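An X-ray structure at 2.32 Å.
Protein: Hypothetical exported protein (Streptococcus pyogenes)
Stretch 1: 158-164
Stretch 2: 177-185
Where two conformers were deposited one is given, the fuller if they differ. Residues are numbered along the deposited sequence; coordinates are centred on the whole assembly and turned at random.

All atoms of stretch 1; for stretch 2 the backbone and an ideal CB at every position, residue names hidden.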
ATOM      1  N   SER A 158      -5.791 -16.380  10.910  1.00 53.75           N
ATOM      2  CA  SER A 158      -4.792 -17.394  10.559  1.00 54.87           C
ATOM      3  C   SER A 158      -4.281 -17.107   9.165  1.00 55.19           C
ATOM      4  O   SER A 158      -4.974 -16.446   8.386  1.00 54.70           O
ATOM      5  CB  SER A 158      -5.387 -18.794  10.617  1.00 54.52           C
ATOM      6  OG  SER A 158      -6.529 -18.879   9.795  1.00 55.72           O
ATOM      7  N   LYS A 159      -3.069 -17.574   8.857  1.00 56.30           N
ATOM      8  CA  LYS A 159      -2.496 -17.412   7.519  1.00 57.69           C
ATOM      9  C   LYS A 159      -3.406 -17.995   6.447  1.00 58.26           C
ATOM     10  O   LYS A 159      -3.559 -17.428   5.364  1.00 59.12           O
ATOM     11  CB  LYS A 159      -1.073 -18.000   7.416  1.00 58.43           C
ATOM     12  CG  LYS A 159      -0.385 -17.741   6.046  1.00 61.16           C
ATOM     13  CD  LYS A 159       1.153 -17.935   6.059  1.00 68.00           C
ATOM     14  CE  LYS A 159       1.919 -16.617   6.140  1.00 69.08           C
ATOM     15  NZ  LYS A 159       1.716 -15.824   7.412  1.00 73.06           N
ATOM     16  N   ASN A 160      -4.041 -19.114   6.738  1.00 58.78           N
ATOM     17  CA  ASN A 160      -4.883 -19.739   5.743  0.50 59.10           C
ATOM     18  C   ASN A 160      -6.183 -18.990   5.464  1.00 59.20           C
ATOM     19  O   ASN A 160      -6.650 -19.023   4.333  1.00 59.34           O
ATOM     20  CB  ASN A 160      -5.122 -21.216   6.068  0.50 59.31           C
ATOM     21  CG  ASN A 160      -3.910 -22.087   5.732  0.50 60.52           C
ATOM     22  OD1 ASN A 160      -2.965 -21.637   5.064  0.50 59.82           O
ATOM     23  ND2 ASN A 160      -3.938 -23.341   6.185  0.50 61.99           N
ATOM     24  N   GLU A 161      -6.780 -18.352   6.483  1.00 58.90           N
ATOM     25  CA  GLU A 161      -8.002 -17.559   6.242  1.00 59.17           C
ATOM     26  C   GLU A 161      -7.625 -16.283   5.446  1.00 57.91           C
ATOM     27  O   GLU A 161      -8.349 -15.854   4.553  1.00 57.54           O
ATOM     28  CB  GLU A 161      -8.814 -17.254   7.537  1.00 59.49           C
ATOM     29  CG  GLU A 161      -9.839 -16.042   7.458  1.00 64.45           C
ATOM     30  CD  GLU A 161     -11.354 -16.396   7.245  1.00 69.91           C
ATOM     31  OE1 GLU A 161     -11.694 -17.384   6.520  1.00 71.23           O
ATOM     32  OE2 GLU A 161     -12.216 -15.646   7.794  1.00 67.81           O
ATOM     33  N   PHE A 162      -6.479 -15.702   5.774  1.00 56.97           N
ATOM     34  CA  PHE A 162      -5.952 -14.530   5.093  1.00 56.02           C
ATOM     35  C   PHE A 162      -5.710 -14.829   3.614  1.00 55.78           C
ATOM     36  O   PHE A 162      -6.199 -14.115   2.730  1.00 56.12           O
ATOM     37  CB  PHE A 162      -4.669 -14.088   5.800  1.00 55.53           C
ATOM     38  CG  PHE A 162      -3.924 -12.975   5.119  1.00 55.28           C
ATOM     39  CD1 PHE A 162      -4.401 -11.659   5.159  1.00 57.31           C
ATOM     40  CD2 PHE A 162      -2.708 -13.229   4.485  1.00 54.91           C
ATOM     41  CE1 PHE A 162      -3.696 -10.603   4.541  1.00 54.78           C
ATOM     42  CE2 PHE A 162      -1.991 -12.205   3.875  1.00 55.77           C
ATOM     43  CZ  PHE A 162      -2.489 -10.878   3.898  1.00 57.30           C
ATOM     44  N   LEU A 163      -4.992 -15.899   3.326  1.00 54.96           N
ATOM     45  CA  LEU A 163      -4.676 -16.217   1.940  1.00 54.66           C
ATOM     46  C   LEU A 163      -5.890 -16.672   1.130  1.00 55.19           C
ATOM     47  O   LEU A 163      -5.993 -16.363  -0.054  1.00 55.35           O
ATOM     48  CB  LEU A 163      -3.534 -17.222   1.858  1.00 54.69           C
ATOM     49  CG  LEU A 163      -2.149 -16.705   2.280  1.00 52.78           C
ATOM     50  CD1 LEU A 163      -1.182 -17.843   2.228  1.00 53.14           C
ATOM     51  CD2 LEU A 163      -1.691 -15.576   1.356  1.00 48.56           C
ATOM     52  N   ASN A 164      -6.838 -17.359   1.755  1.00 55.12           N
ATOM     53  CA  ASN A 164      -8.042 -17.790   1.042  0.50 55.87           C
ATOM     54  C   ASN A 164      -9.018 -16.645   0.813  1.00 55.77           C
ATOM     55  O   ASN A 164      -9.734 -16.611  -0.204  1.00 55.73           O
ATOM     56  CB  ASN A 164      -8.766 -18.947   1.767  0.50 56.34           C
ATOM     57  CG  ASN A 164      -9.952 -19.512   0.951  0.50 58.10           C
ATOM     58  OD1 ASN A 164     -10.293 -18.975  -0.116  0.50 60.68           O
ATOM     59  ND2 ASN A 164     -10.575 -20.585   1.449  0.50 59.15           N
ATOM     60  N   UNK A 177       6.446 -19.068  -1.813  1.00 76.74           N
ATOM     61  CA  UNK A 177       6.770 -19.626  -0.498  1.00 77.01           C
ATOM     62  C   UNK A 177       6.433 -18.634   0.610  1.00 76.63           C
ATOM     63  O   UNK A 177       6.878 -17.492   0.567  1.00 76.69           O
ATOM     64  CB  UNK A 177       8.249 -20.010  -0.428  1.00 77.01           C
ATOM     65  N   UNK A 178       5.676 -19.081   1.608  1.00 76.06           N
ATOM     66  CA  UNK A 178       5.419 -18.292   2.804  1.00 75.81           C
ATOM     67  C   UNK A 178       5.706 -19.088   4.090  1.00 75.98           C
ATOM     68  O   UNK A 178       5.592 -20.309   4.109  1.00 76.79           O
ATOM     69  CB  UNK A 178       3.969 -17.805   2.801  1.00 75.81           C
ATOM     70  N   UNK A 179       6.061 -18.386   5.159  1.00 75.75           N
ATOM     71  CA  UNK A 179       6.253 -18.982   6.479  1.00 75.39           C
ATOM     72  C   UNK A 179       5.256 -18.281   7.405  1.00 74.94           C
ATOM     73  O   UNK A 179       4.593 -17.330   6.987  1.00 75.59           O
ATOM     74  CB  UNK A 179       7.694 -18.836   6.973  1.00 75.39           C
ATOM     75  N   UNK A 180       5.122 -18.730   8.648  1.00 74.31           N
ATOM     76  CA  UNK A 180       4.245 -17.992   9.564  0.50 73.33           C
ATOM     77  C   UNK A 180       4.910 -16.714  10.100  1.00 72.70           C
ATOM     78  O   UNK A 180       4.266 -15.896  10.783  1.00 72.69           O
ATOM     79  CB  UNK A 180       3.839 -18.892  10.733  0.50 73.33           C
ATOM     80  N   UNK A 181       6.174 -16.516   9.747  1.00 71.55           N
ATOM     81  CA  UNK A 181       6.855 -15.276  10.111  0.50 70.67           C
ATOM     82  C   UNK A 181       6.801 -14.250   8.963  1.00 69.76           C
ATOM     83  O   UNK A 181       7.182 -13.093   9.145  1.00 69.84           O
ATOM     84  CB  UNK A 181       8.308 -15.568  10.490  0.50 70.67           C
ATOM     85  N   UNK A 182       6.306 -14.666   7.789  1.00 67.57           N
ATOM     86  CA  UNK A 182       6.146 -13.777   6.611  1.00 65.25           C
ATOM     87  C   UNK A 182       5.354 -12.504   6.887  1.00 62.96           C
ATOM     88  O   UNK A 182       4.324 -12.534   7.553  1.00 63.00           O
ATOM     89  CB  UNK A 182       5.454 -14.543   5.481  1.00 65.25           C
ATOM     90  N   UNK A 183       5.832 -11.382   6.363  1.00 60.82           N
ATOM     91  CA  UNK A 183       5.112 -10.108   6.484  1.00 58.12           C
ATOM     92  C   UNK A 183       4.578  -9.607   5.136  1.00 56.09           C
ATOM     93  O   UNK A 183       5.173  -9.824   4.076  1.00 55.32           O
ATOM     94  CB  UNK A 183       6.030  -9.049   7.097  1.00 58.12           C
ATOM     95  N   UNK A 184       3.480  -8.872   5.192  1.00 54.16           N
ATOM     96  CA  UNK A 184       2.776  -8.472   3.974  1.00 52.23           C
ATOM     97  C   UNK A 184       2.649  -6.959   3.872  1.00 49.96           C
ATOM     98  O   UNK A 184       2.719  -6.262   4.868  1.00 49.12           O
ATOM     99  CB  UNK A 184       1.388  -9.114   3.928  1.00 52.23           C
ATOM    100  N   UNK A 185       2.540  -6.460   2.650  1.00 48.15           N
ATOM    101  CA  UNK A 185       2.342  -5.031   2.405  1.00 46.06           C
ATOM    102  C   UNK A 185       1.346  -4.895   1.273  1.00 45.29           C
ATOM    103  O   UNK A 185       1.476  -5.541   0.211  1.00 45.12           O
ATOM    104  CB  UNK A 185       3.657  -4.323   2.073  1.00 46.06           C
TER

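Stretch 1 enters a helix at K159, with S158 at the N-cap.

Position 177 has no atom of stretch 1 within 5.5 Å of its ideal CB, so stretch 1 sets no preference. The residue is L177, without contact.

Position 178 has an extended backbone (-129/152), and its CB points toward the helix. The ideal CB is 4.1 Å from K159 CE and 5.2 Å from L163 CD1. That leaves room for a small or medium side chain, such as Ala, Ser, Thr or Val; a beta-branched one suits the extended backbone. The residue is T178, chi1 t. Its CG2 lies 4.3 Å from L163 CD1, a loose apolar contact. Its OG1 sits too close to K159 CE in the model, so that approach carries no weight.

Position 179 points away from stretch 1, so the helix hardly restricts it. It opens a type I turn that ends at 182; a side chain able to accept from the turn backbone fits well: Ser, Thr, Asp or Asn. The residue is T179. Its OG1 accepts from the backbone N of 181 at 3.0 Å. K159 NZ is 3.3 Å from T179 O, but the angle is poor, so there is no hydrogen bond.

Position 180 has turn angles (-77/-5) and a sideways CB, 5.0 Å from K159 NZ. Asn, Asp or Ser could be accommodated, and an acidic group would suit the lysine charge. The residue is N180. Its end comes nearer the helix, with OD1 4.0 Å from K159 CB; this is contact without a hydrogen bond.

Position 181 points away. Many polar residues would do. The residue is E181, without contact across.

Position 182 points toward stretch 1, its ideal CB 4.2 Å from K159 CE. With the lysine chain this near, a small residue is a natural choice: Ser, Ala or Thr. The residue is S182. Its OG accepts from T179 N at 2.9 Å, tying the turn together.

Position 183 points away, so a long polar or charged chain or many others would do. The residue is R183, with no contact across.

Position 184 is extended and points toward stretch 1, its ideal CB 4.3 Å from F162 CZ. A large apolar side chain is expected: Phe, Leu, Ile or Met. The residue is F184, chi1 m. The edge of F162 meets the face of F184, with ring centroids 4.9 Å apart and planes at 57°. K159 NZ lies at the F184 ring edge, 3.8 Å from F184 CE2.

Position 185 is out of reach; its extended backbone (-140/129) suits Val, Ile or Thr among others. The residue is V185.

Stretch 2, residues 177-185: LTTNESRFV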
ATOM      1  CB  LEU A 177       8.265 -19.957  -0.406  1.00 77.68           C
ATOM      2  CG  LEU A 177       8.828 -21.372  -0.585  1.00 79.50           C
ATOM      3  CD1 LEU A 177      10.357 -21.281  -0.785  1.00 81.48           C
ATOM      4  CD2 LEU A 177       8.467 -22.301   0.593  1.00 80.59           C
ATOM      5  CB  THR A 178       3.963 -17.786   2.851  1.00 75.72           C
ATOM      6  OG1 THR A 178       3.762 -16.994   4.033  1.00 75.83           O
ATOM      7  CG2 THR A 178       2.955 -18.934   2.850  1.00 76.10           C
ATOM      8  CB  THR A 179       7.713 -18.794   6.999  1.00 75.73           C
ATOM      9  OG1 THR A 179       7.894 -17.474   7.522  1.00 76.81           O
ATOM     10  CG2 THR A 179       8.758 -19.019   5.895  1.00 75.48           C
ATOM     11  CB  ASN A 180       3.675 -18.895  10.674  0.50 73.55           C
ATOM     12  CG  ASN A 180       2.362 -19.568  10.262  0.50 73.09           C
ATOM     13  OD1 ASN A 180       1.281 -19.028  10.483  0.50 71.81           O
ATOM     14  ND2 ASN A 180       2.464 -20.751   9.661  0.50 72.73           N
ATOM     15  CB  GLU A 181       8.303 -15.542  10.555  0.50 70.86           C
ATOM     16  CG  GLU A 181       8.495 -16.790  11.436  0.50 71.37           C
ATOM     17  CD  GLU A 181       7.916 -16.650  12.832  0.50 71.22           C
ATOM     18  OE1 GLU A 181       8.383 -15.774  13.588  0.50 71.52           O
ATOM     19  OE2 GLU A 181       7.011 -17.438  13.181  0.50 71.48           O
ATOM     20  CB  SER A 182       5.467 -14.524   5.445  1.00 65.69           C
ATOM     21  OG  SER A 182       6.317 -15.520   4.900  1.00 65.54           O
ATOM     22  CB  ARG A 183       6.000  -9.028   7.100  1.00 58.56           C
ATOM     23  CG  ARG A 183       6.492  -9.294   8.515  1.00 57.84           C
ATOM     24  CD  ARG A 183       7.474  -8.177   8.904  1.00 58.77           C
ATOM     25  NE  ARG A 183       8.819  -8.499   8.449  1.00 63.61           N
ATOM     26  CZ  ARG A 183       9.773  -7.630   8.113  1.00 66.08           C
ATOM     27  NH1 ARG A 183       9.577  -6.317   8.160  1.00 64.27           N
ATOM     28  NH2 ARG A 183      10.958  -8.096   7.714  1.00 68.76           N
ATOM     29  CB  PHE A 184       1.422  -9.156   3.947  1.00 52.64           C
ATOM     30  CG  PHE A 184       1.521 -10.656   3.993  1.00 54.82           C
ATOM     31  CD1 PHE A 184       1.650 -11.392   2.820  1.00 55.84           C
ATOM     32  CD2 PHE A 184       1.520 -11.341   5.216  1.00 55.67           C
ATOM     33  CE1 PHE A 184       1.766 -12.780   2.863  1.00 54.95           C
ATOM     34  CE2 PHE A 184       1.617 -12.735   5.253  1.00 55.39           C
ATOM     35  CZ  PHE A 184       1.740 -13.448   4.065  1.00 54.40           C
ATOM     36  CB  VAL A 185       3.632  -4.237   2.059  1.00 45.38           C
ATOM     37  CG1 VAL A 185       3.284  -2.768   1.915  1.00 45.22           C
ATOM     38  CG2 VAL A 185       4.641  -4.350   3.131  1.00 43.87           C
TER
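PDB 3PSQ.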